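Local atomic coordinates of 1,4-beta-N-Acetylmuramidase M1 (Streptomyces coelicolor, PDB entry 1JFX), a protein that hydrolyses the beta-1,4 linkages between N-acetylmuramic acid and N-acetylglucosamine in peptidoglycan, acting as a secreted bacteriolytic lysozyme that also has diacetylmuramidase activity. Residues T2-Q14 with V22-A34. Sequence-based numbering, arbitrary orientation.
Sequences TSGVQGIDVSHWQ and VKSAGMSFAYIKA
I8 and A30 sit side by side on one face of two parallel strands, 6-10 and 29-36, which with helix 19-24 between them form a beta-alpha-beta unit of the beta-alpha barrel of this family 25 glycosyl hydrolase domain. The strand axes run 8° apart, and backbone hydrogen bonds join the two segments: S28 N to Q6 O, I8 N to F29 O, Y31 N to I8 O, V10 N to Y31 O and K33 N to V10 O. Near the start of the strands a water joins Q6 N, G26 O and S28 OG. I8 illustrates how a strand residue packs against the connection that follows it. Its side chain branches at CB. With chi1 at 60°, I8 CG1 sits between the backbone N and the carbonyl carbon and lies 4.0 Å from A30 CB. I8 CD1 continues outward to meet V22 CG1 of the helix tip to tip at 3.8 Å, while the other branch, I8 CG2, packs 3.7 Å from CE of M27 in the loop after the helix, the two side chains crossing at about a right angle. On the other face of the sheet, D9, a predicted active-site residue, brings its CB 4.0 Å from Y31 CB, but its carboxylate turns from Y31, and OD2 accepts hydrogen bonds from N200 ND2 and Q183 NE2. On that same face F29 lays its ring over G7 in a CH-pi interaction, with G7 CA 3.5 Å from the F29 ring centroid and 9° off the ring normal.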
# COMPACT_ATOMS: atom_id res chain seq x y z
N THR A 2 -12.18 9.51 10.58
CA THR A 2 -10.95 10.17 11.00
C THR A 2 -10.50 9.80 12.41
O THR A 2 -9.55 10.38 12.93
CB THR A 2 -11.10 11.72 10.96
OG1 THR A 2 -12.12 12.13 11.89
CG2 THR A 2 -11.50 12.19 9.56
N SER A 3 -11.17 8.83 13.02
CA SER A 3 -10.84 8.44 14.40
C SER A 3 -9.66 7.47 14.54
O SER A 3 -9.26 6.82 13.58
CB SER A 3 -12.08 7.83 15.07
OG SER A 3 -12.31 6.50 14.64
N GLY A 4 -9.13 7.37 15.76
CA GLY A 4 -8.04 6.46 16.02
C GLY A 4 -6.77 6.77 15.25
O GLY A 4 -6.49 7.94 14.92
N VAL A 5 -5.99 5.73 14.98
CA VAL A 5 -4.72 5.86 14.28
C VAL A 5 -4.97 6.23 12.81
O VAL A 5 -5.69 5.53 12.08
CB VAL A 5 -3.90 4.55 14.40
CG1 VAL A 5 -2.62 4.64 13.57
CG2 VAL A 5 -3.56 4.28 15.89
N GLN A 6 -4.37 7.33 12.38
CA GLN A 6 -4.58 7.89 11.04
C GLN A 6 -3.30 8.04 10.23
O GLN A 6 -2.22 8.18 10.79
CB GLN A 6 -5.23 9.27 11.18
CG GLN A 6 -6.65 9.23 11.72
CD GLN A 6 -7.64 8.80 10.66
OE1 GLN A 6 -7.64 9.32 9.53
NE2 GLN A 6 -8.50 7.83 11.01
N GLY A 7 -3.44 8.05 8.91
CA GLY A 7 -2.27 8.22 8.06
C GLY A 7 -2.65 8.74 6.69
O GLY A 7 -3.82 9.04 6.43
N ILE A 8 -1.66 8.85 5.82
CA ILE A 8 -1.91 9.29 4.45
C ILE A 8 -1.08 8.44 3.51
O ILE A 8 -0.29 7.62 3.94
CB ILE A 8 -1.49 10.78 4.22
CG1 ILE A 8 0.01 10.96 4.50
CG2 ILE A 8 -2.33 11.71 5.11
CD1 ILE A 8 0.53 12.36 4.14
N ASP A 9 -1.32 8.59 2.21
CA ASP A 9 -0.48 7.92 1.22
C ASP A 9 -0.30 8.98 0.15
O ASP A 9 -1.21 9.79 -0.10
CB ASP A 9 -1.06 6.61 0.67
CG ASP A 9 -2.36 6.79 -0.07
OD1 ASP A 9 -2.34 7.13 -1.28
OD2 ASP A 9 -3.40 6.57 0.57
N VAL A 10 0.88 9.01 -0.44
CA VAL A 10 1.19 10.03 -1.42
C VAL A 10 2.08 9.51 -2.54
O VAL A 10 2.67 8.45 -2.42
CB VAL A 10 1.98 11.20 -0.78
CG1 VAL A 10 1.23 11.78 0.40
CG2 VAL A 10 3.36 10.71 -0.31
N SER A 11 2.15 10.29 -3.62
CA SER A 11 3.00 9.99 -4.76
C SER A 11 3.48 11.34 -5.26
O SER A 11 3.25 12.36 -4.62
CB SER A 11 2.22 9.27 -5.86
OG SER A 11 1.23 10.10 -6.45
N HIS A 12 4.14 11.36 -6.41
CA HIS A 12 4.65 12.63 -6.93
C HIS A 12 3.50 13.63 -7.17
O HIS A 12 3.74 14.83 -7.23
CB HIS A 12 5.42 12.42 -8.24
CG HIS A 12 4.55 12.45 -9.46
ND1 HIS A 12 3.68 11.43 -9.78
CD2 HIS A 12 4.37 13.41 -10.39
CE1 HIS A 12 2.99 11.77 -10.85
NE2 HIS A 12 3.39 12.96 -11.25
N TRP A 13 2.27 13.14 -7.28
CA TRP A 13 1.14 14.05 -7.50
C TRP A 13 0.98 15.05 -6.36
O TRP A 13 0.41 16.13 -6.56
CB TRP A 13 -0.17 13.29 -7.67
CG TRP A 13 -0.30 12.53 -8.95
CD1 TRP A 13 -0.32 11.17 -9.10
CD2 TRP A 13 -0.46 13.08 -10.27
NE1 TRP A 13 -0.48 10.84 -10.42
CE2 TRP A 13 -0.57 11.99 -11.16
CE3 TRP A 13 -0.52 14.38 -10.78
CZ2 TRP A 13 -0.74 12.16 -12.55
CZ3 TRP A 13 -0.68 14.55 -12.16
CH2 TRP A 13 -0.79 13.45 -13.02
N GLN A 14 1.45 14.69 -5.17
CA GLN A 14 1.34 15.57 -4.02
C GLN A 14 2.44 16.62 -3.93
O GLN A 14 2.43 17.45 -3.02
CB GLN A 14 1.28 14.75 -2.72
CG GLN A 14 -0.12 14.21 -2.41
CD GLN A 14 -0.66 13.31 -3.49
OE1 GLN A 14 -0.06 12.28 -3.81
NE2 GLN A 14 -1.80 13.69 -4.06
N VAL A 22 2.99 17.17 8.55
CA VAL A 22 2.10 16.01 8.45
C VAL A 22 2.04 15.35 9.83
O VAL A 22 0.97 14.95 10.31
CB VAL A 22 2.62 14.99 7.40
CG1 VAL A 22 1.82 13.69 7.47
CG2 VAL A 22 2.50 15.59 6.00
N LYS A 23 3.20 15.23 10.47
CA LYS A 23 3.27 14.64 11.80
C LYS A 23 2.54 15.51 12.82
O LYS A 23 1.78 14.99 13.64
CB LYS A 23 4.73 14.48 12.23
CG LYS A 23 4.92 13.89 13.64
CD LYS A 23 4.70 12.37 13.63
CE LYS A 23 5.06 11.74 14.98
NZ LYS A 23 4.18 12.23 16.07
N SER A 24 2.77 16.82 12.80
CA SER A 24 2.10 17.66 13.80
C SER A 24 0.59 17.74 13.59
O SER A 24 -0.15 18.07 14.52
CB SER A 24 2.72 19.07 13.84
OG SER A 24 2.46 19.78 12.66
N ALA A 25 0.15 17.42 12.38
CA ALA A 25 -1.28 17.39 12.05
C ALA A 25 -1.94 16.20 12.74
O ALA A 25 -3.17 16.10 12.77
CB ALA A 25 -1.48 17.28 10.53
N GLY A 26 -1.12 15.28 13.27
CA GLY A 26 -1.64 14.12 13.97
C GLY A 26 -1.53 12.79 13.24
O GLY A 26 -2.03 11.78 13.71
N MET A 27 -0.90 12.79 12.07
CA MET A 27 -0.74 11.55 11.31
C MET A 27 0.32 10.67 11.96
O MET A 27 1.36 11.16 12.42
CB MET A 27 -0.34 11.85 9.87
CG MET A 27 -1.36 12.69 9.12
SD MET A 27 -2.95 11.83 9.02
CE MET A 27 -3.95 13.09 8.13
N SER A 28 0.05 9.37 11.99
CA SER A 28 0.98 8.39 12.56
C SER A 28 1.76 7.60 11.51
O SER A 28 2.88 7.13 11.78
CB SER A 28 0.21 7.36 13.41
OG SER A 28 -0.47 7.96 14.50
N PHE A 29 1.19 7.45 10.32
CA PHE A 29 1.82 6.65 9.28
C PHE A 29 1.57 7.17 7.88
O PHE A 29 0.72 8.02 7.65
CB PHE A 29 1.32 5.19 9.39
CG PHE A 29 -0.13 5.00 8.98
CD1 PHE A 29 -0.46 4.77 7.64
CD2 PHE A 29 -1.16 5.07 9.92
CE1 PHE A 29 -1.80 4.61 7.25
CE2 PHE A 29 -2.50 4.92 9.54
CZ PHE A 29 -2.81 4.68 8.19
N ALA A 30 2.34 6.64 6.93
CA ALA A 30 2.19 6.99 5.54
C ALA A 30 2.75 5.93 4.61
O ALA A 30 3.72 5.26 4.94
CB ALA A 30 2.88 8.33 5.25
N TYR A 31 2.10 5.76 3.46
CA TYR A 31 2.61 4.89 2.41
C TYR A 31 2.98 5.86 1.29
O TYR A 31 2.26 6.82 1.02
CB TYR A 31 1.59 3.85 1.97
CG TYR A 31 1.77 2.56 2.75
CD1 TYR A 31 2.92 1.77 2.58
CD2 TYR A 31 0.79 2.13 3.65
CE1 TYR A 31 3.09 0.58 3.30
CE2 TYR A 31 0.96 0.94 4.37
CZ TYR A 31 2.11 0.18 4.19
OH TYR A 31 2.25 -1.01 4.88
N ILE A 32 4.13 5.61 0.68
CA ILE A 32 4.71 6.47 -0.35
C ILE A 32 4.96 5.70 -1.65
O ILE A 32 5.58 4.64 -1.63
CB ILE A 32 6.05 7.02 0.18
CG1 ILE A 32 5.80 7.79 1.48
CG2 ILE A 32 6.75 7.89 -0.88
CD1 ILE A 32 7.05 7.95 2.37
N LYS A 33 4.51 6.23 -2.79
CA LYS A 33 4.72 5.51 -4.03
C LYS A 33 6.20 5.45 -4.38
O LYS A 33 6.90 6.46 -4.35
CB LYS A 33 3.96 6.16 -5.17
CG LYS A 33 4.02 5.33 -6.46
CD LYS A 33 3.03 5.85 -7.49
CE LYS A 33 3.04 4.99 -8.74
NZ LYS A 33 1.87 5.37 -9.60
N ALA A 34 6.66 4.25 -4.73
CA ALA A 34 8.03 4.03 -5.11
C ALA A 34 8.17 3.68 -6.58
O ALA A 34 8.79 4.41 -7.35
CB ALA A 34 8.64 2.92 -4.26
O HOH W 1 -2.90 9.21 14.10